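Nird-like protein (Hydrogenobacter thermophilus, PDB 4CH7) catalyses the decarboxylation of siroheme to didecarboxysiroheme, releasing two molecules of carbon dioxide, in the biosynthesis of heme d1. Local coordinates at residues Asn102-Leu107 and Leu133-Val138; Tyr263-Ser268 and Asn274-Met279. All blocks are in the same frame, centred on the assembly; numbering follows the deposited sequence.

Interaction 1 of 2, residues Asn102-Leu107 and Leu133-Val138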
ATOM      1  N   ASN A 102      18.834   4.151   8.364  1.00 59.64           N
ATOM      2  CA  ASN A 102      18.171   5.450   8.448  1.00 59.91           C
ATOM      3  C   ASN A 102      17.284   5.777   7.249  1.00 54.07           C
ATOM      4  O   ASN A 102      16.637   6.826   7.222  1.00 50.85           O
ATOM      5  CB  ASN A 102      19.213   6.554   8.630  1.00 59.39           C
ATOM      6  CG  ASN A 102      20.338   6.455   7.621  1.00 63.49           C
ATOM      7  OD1 ASN A 102      20.699   5.361   7.188  1.00 61.64           O
ATOM      8  ND2 ASN A 102      20.902   7.595   7.244  1.00 54.12           N
ATOM      9  N   LEU A 103      17.264   4.895   6.254  1.00 46.33           N
ATOM     10  CA  LEU A 103      16.400   5.097   5.095  1.00 46.82           C
ATOM     11  C   LEU A 103      15.521   3.875   4.847  1.00 54.70           C
ATOM     12  O   LEU A 103      16.020   2.796   4.524  1.00 50.21           O
ATOM     13  CB  LEU A 103      17.218   5.432   3.845  1.00 52.53           C
ATOM     14  CG  LEU A 103      16.380   5.929   2.667  1.00 50.34           C
ATOM     15  CD1 LEU A 103      15.817   7.309   2.973  1.00 57.67           C
ATOM     16  CD2 LEU A 103      17.175   5.946   1.381  1.00 52.78           C
ATOM     17  N   TRP A 104      14.212   4.057   4.994  1.00 59.16           N
ATOM     18  CA  TRP A 104      13.256   2.973   4.821  1.00 54.54           C
ATOM     19  C   TRP A 104      12.264   3.291   3.715  1.00 57.25           C
ATOM     20  O   TRP A 104      11.596   4.327   3.749  1.00 50.34           O
ATOM     21  CB  TRP A 104      12.499   2.731   6.124  1.00 54.57           C
ATOM     22  CG  TRP A 104      13.342   2.110   7.188  1.00 51.87           C
ATOM     23  CD1 TRP A 104      14.339   2.707   7.901  1.00 52.70           C
ATOM     24  CD2 TRP A 104      13.253   0.763   7.672  1.00 44.39           C
ATOM     25  NE1 TRP A 104      14.882   1.811   8.794  1.00 49.45           N
ATOM     26  CE2 TRP A 104      14.229   0.611   8.672  1.00 46.24           C
ATOM     27  CE3 TRP A 104      12.441  -0.328   7.352  1.00 43.75           C
ATOM     28  CZ2 TRP A 104      14.416  -0.597   9.357  1.00 42.07           C
ATOM     29  CZ3 TRP A 104      12.626  -1.521   8.031  1.00 45.81           C
ATOM     30  CH2 TRP A 104      13.602  -1.647   9.021  1.00 40.32           C
ATOM     31  N   PHE A 105      12.168   2.398   2.737  1.00 52.49           N
ATOM     32  CA  PHE A 105      11.179   2.560   1.683  1.00 46.74           C
ATOM     33  C   PHE A 105      10.462   1.258   1.346  1.00 51.08           C
ATOM     34  O   PHE A 105      10.972   0.162   1.591  1.00 53.06           O
ATOM     35  CB  PHE A 105      11.788   3.205   0.430  1.00 49.72           C
ATOM     36  CG  PHE A 105      12.907   2.421  -0.187  1.00 49.97           C
ATOM     37  CD1 PHE A 105      14.209   2.571   0.268  1.00 50.04           C
ATOM     38  CD2 PHE A 105      12.661   1.559  -1.246  1.00 55.62           C
ATOM     39  CE1 PHE A 105      15.247   1.858  -0.307  1.00 55.61           C
ATOM     40  CE2 PHE A 105      13.690   0.843  -1.830  1.00 52.09           C
ATOM     41  CZ  PHE A 105      14.987   0.994  -1.361  1.00 52.86           C
ATOM     42  N   THR A 106       9.259   1.397   0.803  1.00 50.43           N
ATOM     43  CA  THR A 106       8.491   0.251   0.345  1.00 51.33           C
ATOM     44  C   THR A 106       8.718   0.076  -1.148  1.00 55.16           C
ATOM     45  O   THR A 106       8.480   0.997  -1.931  1.00 53.04           O
ATOM     46  CB  THR A 106       6.989   0.426   0.623  1.00 49.15           C
ATOM     47  OG1 THR A 106       6.770   0.501   2.038  1.00 55.85           O
ATOM     48  CG2 THR A 106       6.201  -0.743   0.050  1.00 62.80           C
ATOM     49  N   LEU A 107       9.201  -1.101  -1.535  1.00 49.92           N
ATOM     50  CA  LEU A 107       9.458  -1.391  -2.939  1.00 46.81           C
ATOM     51  C   LEU A 107       8.507  -2.458  -3.446  1.00 48.21           C
ATOM     52  O   LEU A 107       8.328  -3.491  -2.802  1.00 52.10           O
ATOM     53  CB  LEU A 107      10.903  -1.850  -3.142  1.00 49.55           C
ATOM     54  CG  LEU A 107      11.277  -2.330  -4.548  1.00 53.07           C
ATOM     55  CD1 LEU A 107      11.082  -1.217  -5.561  1.00 53.99           C
ATOM     56  CD2 LEU A 107      12.706  -2.838  -4.583  1.00 43.63           C
ATOM     57  N   LEU A 133      18.426  -4.003   4.275  1.00 43.82           N
ATOM     58  CA  LEU A 133      17.491  -5.021   4.735  1.00 42.64           C
ATOM     59  C   LEU A 133      16.388  -5.234   3.707  1.00 46.28           C
ATOM     60  O   LEU A 133      15.931  -4.284   3.065  1.00 43.59           O
ATOM     61  CB  LEU A 133      16.880  -4.618   6.076  1.00 50.33           C
ATOM     62  CG  LEU A 133      17.851  -4.406   7.233  1.00 51.83           C
ATOM     63  CD1 LEU A 133      17.113  -3.949   8.474  1.00 45.27           C
ATOM     64  CD2 LEU A 133      18.636  -5.673   7.512  1.00 47.72           C
ATOM     65  N   VAL A 134      15.977  -6.487   3.546  1.00 46.42           N
ATOM     66  CA  VAL A 134      14.868  -6.825   2.668  1.00 49.61           C
ATOM     67  C   VAL A 134      13.817  -7.572   3.480  1.00 43.27           C
ATOM     68  O   VAL A 134      13.923  -8.784   3.694  1.00 42.33           O
ATOM     69  CB  VAL A 134      15.333  -7.657   1.454  1.00 41.20           C
ATOM     70  CG1 VAL A 134      14.142  -8.112   0.634  1.00 45.73           C
ATOM     71  CG2 VAL A 134      16.285  -6.838   0.593  1.00 43.39           C
ATOM     72  N   LEU A 135      12.813  -6.833   3.946  1.00 43.05           N
ATOM     73  CA  LEU A 135      11.809  -7.380   4.853  1.00 43.17           C
ATOM     74  C   LEU A 135      10.441  -7.472   4.186  1.00 50.83           C
ATOM     75  O   LEU A 135       9.913  -6.474   3.693  1.00 52.20           O
ATOM     76  CB  LEU A 135      11.709  -6.518   6.116  1.00 38.95           C
ATOM     77  CG  LEU A 135      13.034  -6.130   6.773  1.00 44.22           C
ATOM     78  CD1 LEU A 135      12.803  -5.246   7.989  1.00 50.00           C
ATOM     79  CD2 LEU A 135      13.826  -7.362   7.154  1.00 42.47           C
ATOM     80  N   ARG A 136       9.869  -8.672   4.170  1.00 45.99           N
ATOM     81  CA  ARG A 136       8.524  -8.857   3.643  1.00 41.07           C
ATOM     82  C   ARG A 136       7.513  -8.948   4.775  1.00 44.69           C
ATOM     83  O   ARG A 136       7.504  -9.912   5.543  1.00 40.61           O
ATOM     84  CB  ARG A 136       8.456 -10.093   2.748  1.00 44.35           C
ATOM     85  CG  ARG A 136       9.084  -9.870   1.384  1.00 43.63           C
ATOM     86  CD  ARG A 136       9.027 -11.112   0.518  1.00 51.10           C
ATOM     87  NE  ARG A 136       9.589 -10.860  -0.805  1.00 42.14           N
ATOM     88  CZ  ARG A 136      10.890 -10.878  -1.075  1.00 51.08           C
ATOM     89  NH1 ARG A 136      11.767 -11.131  -0.114  1.00 38.46           N
ATOM     90  NH2 ARG A 136      11.321 -10.637  -2.304  1.00 42.50           N
ATOM     91  N   VAL A 137       6.664  -7.931   4.873  1.00 50.20           N
ATOM     92  CA  VAL A 137       5.678  -7.851   5.939  1.00 49.05           C
ATOM     93  C   VAL A 137       4.275  -8.163   5.425  1.00 51.25           C
ATOM     94  O   VAL A 137       3.996  -8.028   4.232  1.00 53.11           O
ATOM     95  CB  VAL A 137       5.685  -6.461   6.601  1.00 44.99           C
ATOM     96  CG1 VAL A 137       7.051  -6.164   7.195  1.00 42.33           C
ATOM     97  CG2 VAL A 137       5.306  -5.385   5.594  1.00 47.59           C
ATOM     98  N   VAL A 138       3.407  -8.598   6.332  1.00 46.57           N
ATOM     99  CA  VAL A 138       2.009  -8.847   6.012  1.00 49.96           C
ATOM    100  C   VAL A 138       1.159  -7.996   6.946  1.00 51.10           C
ATOM    101  O   VAL A 138       1.392  -7.981   8.154  1.00 44.91           O
ATOM    102  CB  VAL A 138       1.637 -10.322   6.219  1.00 42.36           C
ATOM    103  CG1 VAL A 138       0.333 -10.639   5.506  1.00 57.16           C
ATOM    104  CG2 VAL A 138       2.748 -11.224   5.720  1.00 69.21           C
TER
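The inward-facing side of the antiparallel alpha+beta barrel formed by the AsnC-like domains is where Trp104, from strand 103-109, meets Leu133 and Leu135 of strand 132-139. Strand 65-71 runs between these two strands in the sheet, and the geometry agrees: even the nearest CA atoms, those of Trp104 and Leu133, lie 9.0 Å apart, and no hydrogen bond joins the segments. The contact therefore rests on side chains alone and buries only 92 Å². The indole bridges the gap with the outer end of its six-membered ring. Trp104 CZ3 lies 3.7 Å from Leu135 CD1, with Trp104 CH2 almost as near at 3.8 Å from the same methyl; this carbon sits at the ring edge, close to the indole plane, so the leucine butts against the rim and does not stack. The second touch is looser and oblique to the ring, Trp104 CH2 to Leu133 CD1 at 4.2 Å. With CG anti to its carbonyl carbon (chi1 -71°), the tryptophan swings its benzo end across toward strand 132-139. At the other end of the indole, NE1 donates to Phe101 O, a polar anchor that should limit rotation of the ring. All three touching residues are buried, and the Trp104 side chain lies about 8 Å from that of His93, which places this contact near the probable active site. Alternation along strand 103-109 sorts the two faces: Leu103 and Phe105 pack on helix 75-87 outside the barrel, whereas Trp104 also touches Leu68 and Ala70 of the intervening strand. A classic beta bulge, in which Asn102 and Leu103 both face Phe71, marks the start of strand 103-109; its backbone then bonds to strands 65-71 and 91-97 on its two flanks.

Interaction 2 of 2, residues Tyr263-Ser268 and Asn274-Met279; sequences YQRTTS and NLFAMM
A chi1 of 58°, placing CG between the backbone N and the carbonyl carbon, with the chain extended at chi2 (173°), brings Arg265 CD to 3.8 Å from Phe276 CZ, oblique to the ring. The two residues belong to the beta hairpin of strands 259-264 and 275-281. Its register is set by the hydrogen-bonded antiparallel pair Tyr263 and Phe276: each backbone N donates to the other's O, at 2.8 Å both ways. Two residues on, past the non-hydrogen-bonded pair Gln264 and Leu275, Arg265 N donates to Asn274 O (3.0 Å). On the face carrying Tyr263, its CE1 lies 4.0 Å from CG of selenomethionine Met278, which comes in at the ring edge. The bend at chi3 (-71°) turns the Arg265 guanidinium toward Ser268 and the connecting turn: NH1 reaches Phe271 O and Tyr273 O, and NH2 donates to Ser268 OG (3.1 Å), which lies close to the guanidinium plane. With a leucine in place of Arg265, the carbonyls of Phe271 and Tyr273 would probably be left without their shared donor and the turn freer to shift. At the turn end of the hairpin, beyond the last ladder bond, Thr267 CG2 lies alongside Asn274 CB at 3.6 Å.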
ATOM      1  N   TYR A 263       1.842  -4.800  11.161  1.00 49.16           N
ATOM      2  CA  TYR A 263       2.343  -5.762  10.193  1.00 49.53           C
ATOM      3  C   TYR A 263       3.119  -6.839  10.925  1.00 47.96           C
ATOM      4  O   TYR A 263       3.590  -6.620  12.042  1.00 48.82           O
ATOM      5  CB  TYR A 263       3.264  -5.079   9.183  1.00 44.50           C
ATOM      6  CG  TYR A 263       2.659  -3.872   8.505  1.00 50.27           C
ATOM      7  CD1 TYR A 263       2.746  -2.613   9.084  1.00 56.51           C
ATOM      8  CD2 TYR A 263       2.012  -3.987   7.282  1.00 54.54           C
ATOM      9  CE1 TYR A 263       2.199  -1.507   8.471  1.00 59.83           C
ATOM     10  CE2 TYR A 263       1.464  -2.882   6.661  1.00 65.91           C
ATOM     11  CZ  TYR A 263       1.559  -1.646   7.260  1.00 62.27           C
ATOM     12  OH  TYR A 263       1.014  -0.544   6.647  1.00 66.98           O
ATOM     13  N   GLN A 264       3.255  -8.001  10.297  1.00 48.32           N
ATOM     14  CA  GLN A 264       4.092  -9.048  10.857  1.00 44.56           C
ATOM     15  C   GLN A 264       4.983  -9.661   9.787  1.00 41.00           C
ATOM     16  O   GLN A 264       4.672  -9.623   8.593  1.00 40.42           O
ATOM     17  CB  GLN A 264       3.247 -10.128  11.534  1.00 43.23           C
ATOM     18  CG  GLN A 264       2.349 -10.911  10.588  1.00 53.21           C
ATOM     19  CD  GLN A 264       1.813 -12.173  11.229  1.00 59.23           C
ATOM     20  OE1 GLN A 264       2.460 -12.755  12.099  1.00 58.31           O
ATOM     21  NE2 GLN A 264       0.631 -12.605  10.806  1.00 62.84           N
ATOM     22  N   ARG A 265       6.106 -10.205  10.231  1.00 42.68           N
ATOM     23  CA  ARG A 265       7.025 -10.898   9.351  1.00 44.64           C
ATOM     24  C   ARG A 265       7.683 -11.993  10.159  1.00 49.40           C
ATOM     25  O   ARG A 265       7.414 -12.140  11.352  1.00 42.61           O
ATOM     26  CB  ARG A 265       8.089  -9.936   8.824  1.00 38.01           C
ATOM     27  CG  ARG A 265       8.905  -9.258   9.919  1.00 38.31           C
ATOM     28  CD  ARG A 265      10.056  -8.436   9.340  1.00 44.20           C
ATOM     29  NE  ARG A 265      11.118  -9.270   8.779  1.00 44.27           N
ATOM     30  CZ  ARG A 265      12.239  -9.586   9.423  1.00 44.47           C
ATOM     31  NH1 ARG A 265      12.452  -9.145  10.655  1.00 41.10           N
ATOM     32  NH2 ARG A 265      13.149 -10.350   8.839  1.00 43.21           N
ATOM     33  N   THR A 266       8.548 -12.762   9.516  1.00 40.34           N
ATOM     34  CA  THR A 266       9.338 -13.735  10.242  1.00 34.44           C
ATOM     35  C   THR A 266      10.469 -13.008  10.949  1.00 38.85           C
ATOM     36  O   THR A 266      10.748 -11.848  10.650  1.00 47.65           O
ATOM     37  CB  THR A 266       9.934 -14.781   9.302  1.00 40.48           C
ATOM     38  OG1 THR A 266      10.470 -15.854  10.080  1.00 43.01           O
ATOM     39  CG2 THR A 266      11.033 -14.174   8.443  1.00 39.38           C
ATOM     40  N   THR A 267      11.108 -13.680  11.900  1.00 43.24           N
ATOM     41  CA  THR A 267      12.322 -13.146  12.504  1.00 41.04           C
ATOM     42  C   THR A 267      13.503 -13.546  11.633  1.00 46.45           C
ATOM     43  O   THR A 267      13.419 -14.514  10.876  1.00 47.55           O
ATOM     44  CB  THR A 267      12.542 -13.678  13.928  1.00 42.26           C
ATOM     45  OG1 THR A 267      12.724 -15.100  13.892  1.00 54.84           O
ATOM     46  CG2 THR A 267      11.354 -13.346  14.815  1.00 43.09           C
ATOM     47  N   SER A 268      14.594 -12.793  11.725  1.00 49.33           N
ATOM     48  CA  SER A 268      15.804 -13.123  10.983  1.00 54.59           C
ATOM     49  C   SER A 268      17.024 -12.614  11.736  1.00 61.14           C
ATOM     50  O   SER A 268      16.903 -11.771  12.628  1.00 51.62           O
ATOM     51  CB  SER A 268      15.766 -12.514   9.580  1.00 49.63           C
ATOM     52  OG  SER A 268      16.072 -11.130   9.613  1.00 52.24           O
ATOM     53  N   ASN A 274       9.690  -9.080  14.609  1.00 43.17           N
ATOM     54  CA  ASN A 274       8.673  -9.735  13.792  1.00 45.65           C
ATOM     55  C   ASN A 274       7.315  -9.029  13.830  1.00 48.70           C
ATOM     56  O   ASN A 274       6.419  -9.351  13.044  1.00 45.70           O
ATOM     57  CB  ASN A 274       8.520 -11.205  14.195  1.00 43.58           C
ATOM     58  CG  ASN A 274       8.216 -11.381  15.674  1.00 57.81           C
ATOM     59  OD1 ASN A 274       8.564 -10.536  16.495  1.00 53.39           O
ATOM     60  ND2 ASN A 274       7.570 -12.490  16.020  1.00 53.15           N
ATOM     61  N   LEU A 275       7.156  -8.076  14.746  1.00 46.96           N
ATOM     62  CA  LEU A 275       5.919  -7.299  14.815  1.00 49.29           C
ATOM     63  C   LEU A 275       6.164  -5.813  14.576  1.00 40.02           C
ATOM     64  O   LEU A 275       6.947  -5.179  15.286  1.00 45.31           O
ATOM     65  CB  LEU A 275       5.197  -7.514  16.148  1.00 48.14           C
ATOM     66  CG  LEU A 275       3.872  -6.764  16.313  1.00 48.08           C
ATOM     67  CD1 LEU A 275       2.937  -7.068  15.163  1.00 50.03           C
ATOM     68  CD2 LEU A 275       3.213  -7.120  17.626  1.00 56.07           C
ATOM     69  N   PHE A 276       5.493  -5.272  13.562  1.00 41.46           N
ATOM     70  CA  PHE A 276       5.592  -3.854  13.232  1.00 45.96           C
ATOM     71  C   PHE A 276       4.280  -3.172  13.596  1.00 43.97           C
ATOM     72  O   PHE A 276       3.202  -3.696  13.308  1.00 39.97           O
ATOM     73  CB  PHE A 276       5.872  -3.652  11.738  1.00 45.34           C
ATOM     74  CG  PHE A 276       7.262  -4.058  11.302  1.00 53.74           C
ATOM     75  CD1 PHE A 276       7.988  -5.026  11.992  1.00 52.46           C
ATOM     76  CD2 PHE A 276       7.843  -3.462  10.190  1.00 59.37           C
ATOM     77  CE1 PHE A 276       9.263  -5.396  11.581  1.00 50.38           C
ATOM     78  CE2 PHE A 276       9.119  -3.822   9.773  1.00 45.63           C
ATOM     79  CZ  PHE A 276       9.828  -4.792  10.470  1.00 42.54           C
ATOM     80  N   ALA A 277       4.367  -2.011  14.237  1.00 43.22           N
ATOM     81  CA  ALA A 277       3.170  -1.250  14.585  1.00 48.39           C
ATOM     82  C   ALA A 277       3.389   0.240  14.380  1.00 42.97           C
ATOM     83  O   ALA A 277       4.154   0.867  15.113  1.00 49.03           O
ATOM     84  CB  ALA A 277       2.745  -1.530  16.020  1.00 44.99           C
HETATM   85  N   MSE A 278       2.707   0.802  13.386  1.00 42.74           N
HETATM   86  CA  MSE A 278       2.820   2.225  13.104  1.00 39.13           C
HETATM   87  C   MSE A 278       2.226   3.031  14.248  1.00 53.12           C
HETATM   88  O   MSE A 278       1.040   2.913  14.556  1.00 48.63           O
HETATM   89  CB  MSE A 278       2.110   2.582  11.799  1.00 44.62           C
HETATM   90  CG  MSE A 278       2.599   1.822  10.573  1.00 68.27           C
HETATM   91 SE   MSE A 278       4.528   1.862  10.336  1.00 83.89          SE
HETATM   92  CE  MSE A 278       4.935   0.101  11.036  1.00 48.14           C
HETATM   93  N   MSE A 279       3.060   3.841  14.888  1.00 52.54           N
HETATM   94  CA  MSE A 279       2.589   4.714  15.951  1.00 58.14           C
HETATM   95  C   MSE A 279       2.606   6.170  15.502  1.00 65.17           C
HETATM   96  O   MSE A 279       3.380   6.560  14.622  1.00 54.21           O
HETATM   97  CB  MSE A 279       3.424   4.541  17.223  1.00 55.03           C
HETATM   98  CG  MSE A 279       3.158   3.252  17.994  1.00 37.70           C
HETATM   99 SE   MSE A 279       4.422   3.000  19.443  1.00 59.78          SE
HETATM  100  CE  MSE A 279       3.758   1.326  20.151  1.00 48.80           C
TER

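Overall arrangement
Interaction 1 closes before interaction 2 opens along the chain, and each falls in a different one of the two AsnC-like domains. Their centres are nonetheless only 11 Å apart, because both domains contribute to one eight-stranded antiparallel barrel. Strands 132-139 and 259-264 are neighbours in it and form the direct seam: Val138 N lies 2.8 Å from Gln264 O, a probable hydrogen bond, and Leu135 CD2 lies 3.5 Å from Arg265 NH2. Leu135 thus takes part in interaction 1 while packing on interaction 2. The Tyr263 side chain lies about 7 Å from that of His93, so interaction 2, like interaction 1, comes near the inferred active site from its own half.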